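Local coordinates for DegV family protein (Corynebacterium glutamicum, PDB 3EGL) that binds long-chain fatty acids such as palmitate and may take part in lipid transport or fatty acid metabolism, at residues 65-70 with 93-98. Residues are numbered along the deposited sequence; the frame is centred on the assembly and turned at random.
Sequences GVLALH and SVRVVD
The flat peptide groups of V66-A68 and R95-V97 lie edge to edge in one sheet, with side chains on both faces: V66, A68, V94 and V96 on one, L67, L69, R95 and V97 on the other. Beyond the pair, strand 7-11 bonds to G65, L67 and L69, while strand 94-97 is an outermost strand of this sheet within the chain. The N-to-C directions of the two short strands differ by 22°, and V66, L67 and A68 stand beside V94, R95 and V96, so the pairing is parallel. V66 and A68 turn both N and O to strand 94-97, while L67 between them bonds to strand 7-11: V66 N donates to S93 O (2.9 Å), R95 N reaches V66 O at 2.7 Å, and A68 N meets R95 O at 2.9 Å before A68 O accepts from V97 N. The R95-V66 bond is almost linear at the acceptor (C=O...N 175°), whereas the N-H of A68 approaches R95 O from 21° outside the carbonyl plane. At the C-terminal end a water joins the strands, accepting from H70 N and donating to V97 O.

The closest apolar packing comes from L67, whose CD1 meets V97 CG2 at 3.6 Å, the two side chains crossing obliquely. CG2 of V97, anti to its own carbonyl carbon and beside its backbone N, also touches L69 CG, 3.8 Å away. L67 CD1 packs on R95 CG as well (3.7 Å); beyond it the R95 chain bends away, NE forming a salt bridge with D92 and the guanidinium a cation-pi contact with Y127.

The side chain of L69 lies about 14 Å from the bound palmitate. Helices 104-116 and 123-133 pack on the L67/L69 face; helices 47-60 and 78-86 pack on the other. With helix 78-86 linking the two parallel strands, this is a beta-alpha-beta crossover in the alpha-beta-alpha sandwich of a DegV protein.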
loop_
_atom_site.group_PDB
_atom_site.type_symbol
_atom_site.label_atom_id
_atom_site.label_comp_id
_atom_site.label_asym_id
_atom_site.label_seq_id
_atom_site.Cartn_x
_atom_site.Cartn_y
_atom_site.Cartn_z
ATOM N N GLY A 65 -17.814 14.781 2.759
ATOM C CA GLY A 65 -16.732 14.450 1.886
ATOM C C GLY A 65 -16.133 13.101 2.161
ATOM O O GLY A 65 -16.072 12.643 3.317
ATOM N N VAL A 66 -15.697 12.469 1.080
ATOM C CA VAL A 66 -15.019 11.182 1.143
ATOM C C VAL A 66 -13.677 11.257 0.405
ATOM O O VAL A 66 -13.608 11.669 -0.752
ATOM C CB VAL A 66 -15.900 10.044 0.591
ATOM C CG1 VAL A 66 -15.111 8.794 0.388
ATOM C CG2 VAL A 66 -17.047 9.782 1.540
ATOM N N LEU A 67 -12.630 10.867 1.109
ATOM C CA LEU A 67 -11.333 10.657 0.523
ATOM C C LEU A 67 -11.065 9.160 0.321
ATOM O O LEU A 67 -11.108 8.348 1.260
ATOM C CB LEU A 67 -10.252 11.284 1.432
ATOM C CG LEU A 67 -8.868 11.401 0.835
ATOM C CD1 LEU A 67 -8.856 12.410 -0.335
ATOM C CD2 LEU A 67 -7.778 11.731 1.915
ATOM N N ALA A 68 -10.784 8.793 -0.915
ATOM C CA ALA A 68 -10.613 7.383 -1.271
ATOM C C ALA A 68 -9.178 7.145 -1.724
ATOM O O ALA A 68 -8.660 7.855 -2.625
ATOM C CB ALA A 68 -11.614 6.986 -2.395
ATOM N N LEU A 69 -8.537 6.165 -1.101
ATOM C CA LEU A 69 -7.150 5.838 -1.421
ATOM C C LEU A 69 -7.000 4.357 -1.761
ATOM O O LEU A 69 -7.126 3.513 -0.896
ATOM C CB LEU A 69 -6.251 6.143 -0.239
ATOM C CG LEU A 69 -6.182 7.561 0.298
ATOM C CD1 LEU A 69 -7.029 7.614 1.516
ATOM C CD2 LEU A 69 -4.745 7.909 0.629
ATOM N N HIS A 70 -6.743 4.083 -3.036
ATOM C CA HIS A 70 -6.751 2.762 -3.627
ATOM C C HIS A 70 -5.393 2.435 -4.203
ATOM O O HIS A 70 -4.635 3.337 -4.580
ATOM C CB HIS A 70 -7.792 2.720 -4.745
ATOM C CG HIS A 70 -9.194 2.835 -4.228
ATOM N ND1 HIS A 70 -9.709 1.956 -3.295
ATOM C CD2 HIS A 70 -10.179 3.731 -4.489
ATOM C CE1 HIS A 70 -10.954 2.303 -3.008
ATOM N NE2 HIS A 70 -11.263 3.379 -3.716
ATOM N N SER A 93 -17.573 15.563 -4.127
ATOM C CA SER A 93 -18.020 14.897 -2.904
ATOM C C SER A 93 -17.069 13.776 -2.558
ATOM O O SER A 93 -16.857 13.485 -1.388
ATOM C CB SER A 93 -19.378 14.255 -3.129
ATOM O OG SER A 93 -20.356 15.240 -3.422
ATOM N N VAL A 94 -16.553 13.119 -3.593
ATOM C CA VAL A 94 -15.619 12.053 -3.448
ATOM C C VAL A 94 -14.313 12.439 -4.119
ATOM O O VAL A 94 -14.272 12.666 -5.353
ATOM C CB VAL A 94 -16.104 10.727 -4.110
ATOM C CG1 VAL A 94 -15.019 9.617 -3.906
ATOM C CG2 VAL A 94 -17.414 10.291 -3.528
ATOM N N ARG A 95 -13.245 12.501 -3.331
ATOM C CA ARG A 95 -11.966 12.777 -3.899
ATOM C C ARG A 95 -11.116 11.477 -3.962
ATOM O O ARG A 95 -10.798 10.887 -2.922
ATOM C CB ARG A 95 -11.301 13.834 -3.067
ATOM C CG ARG A 95 -9.855 14.067 -3.430
ATOM C CD ARG A 95 -9.701 15.050 -4.554
ATOM N NE ARG A 95 -10.354 16.341 -4.288
ATOM C CZ ARG A 95 -9.705 17.470 -4.013
ATOM N NH1 ARG A 95 -8.368 17.465 -3.944
ATOM N NH2 ARG A 95 -10.388 18.612 -3.819
ATOM N N VAL A 96 -10.773 11.040 -5.175
ATOM C CA VAL A 96 -9.943 9.843 -5.387
ATOM C C VAL A 96 -8.439 10.223 -5.488
ATOM O O VAL A 96 -8.030 10.896 -6.411
ATOM C CB VAL A 96 -10.348 9.086 -6.700
ATOM C CG1 VAL A 96 -9.519 7.812 -6.856
ATOM C CG2 VAL A 96 -11.805 8.760 -6.687
ATOM N N VAL A 97 -7.632 9.762 -4.545
ATOM C CA VAL A 97 -6.212 10.058 -4.558
ATOM C C VAL A 97 -5.607 9.156 -5.633
ATOM O O VAL A 97 -5.934 7.950 -5.685
ATOM C CB VAL A 97 -5.577 9.766 -3.170
ATOM C CG1 VAL A 97 -4.025 10.035 -3.137
ATOM C CG2 VAL A 97 -6.268 10.565 -2.100
ATOM N N ASP A 98 -4.780 9.713 -6.519
ATOM C CA ASP A 98 -4.079 8.840 -7.496
ATOM C C ASP A 98 -2.782 8.349 -6.842
ATOM O O ASP A 98 -1.773 9.030 -6.926
ATOM C CB ASP A 98 -3.753 9.606 -8.790
ATOM C CG ASP A 98 -3.176 8.704 -9.885
ATOM O OD1 ASP A 98 -2.803 7.565 -9.548
ATOM O OD2 ASP A 98 -3.114 9.117 -11.082
HETATM O O HOH W 1 -7.158 5.748 -5.189
#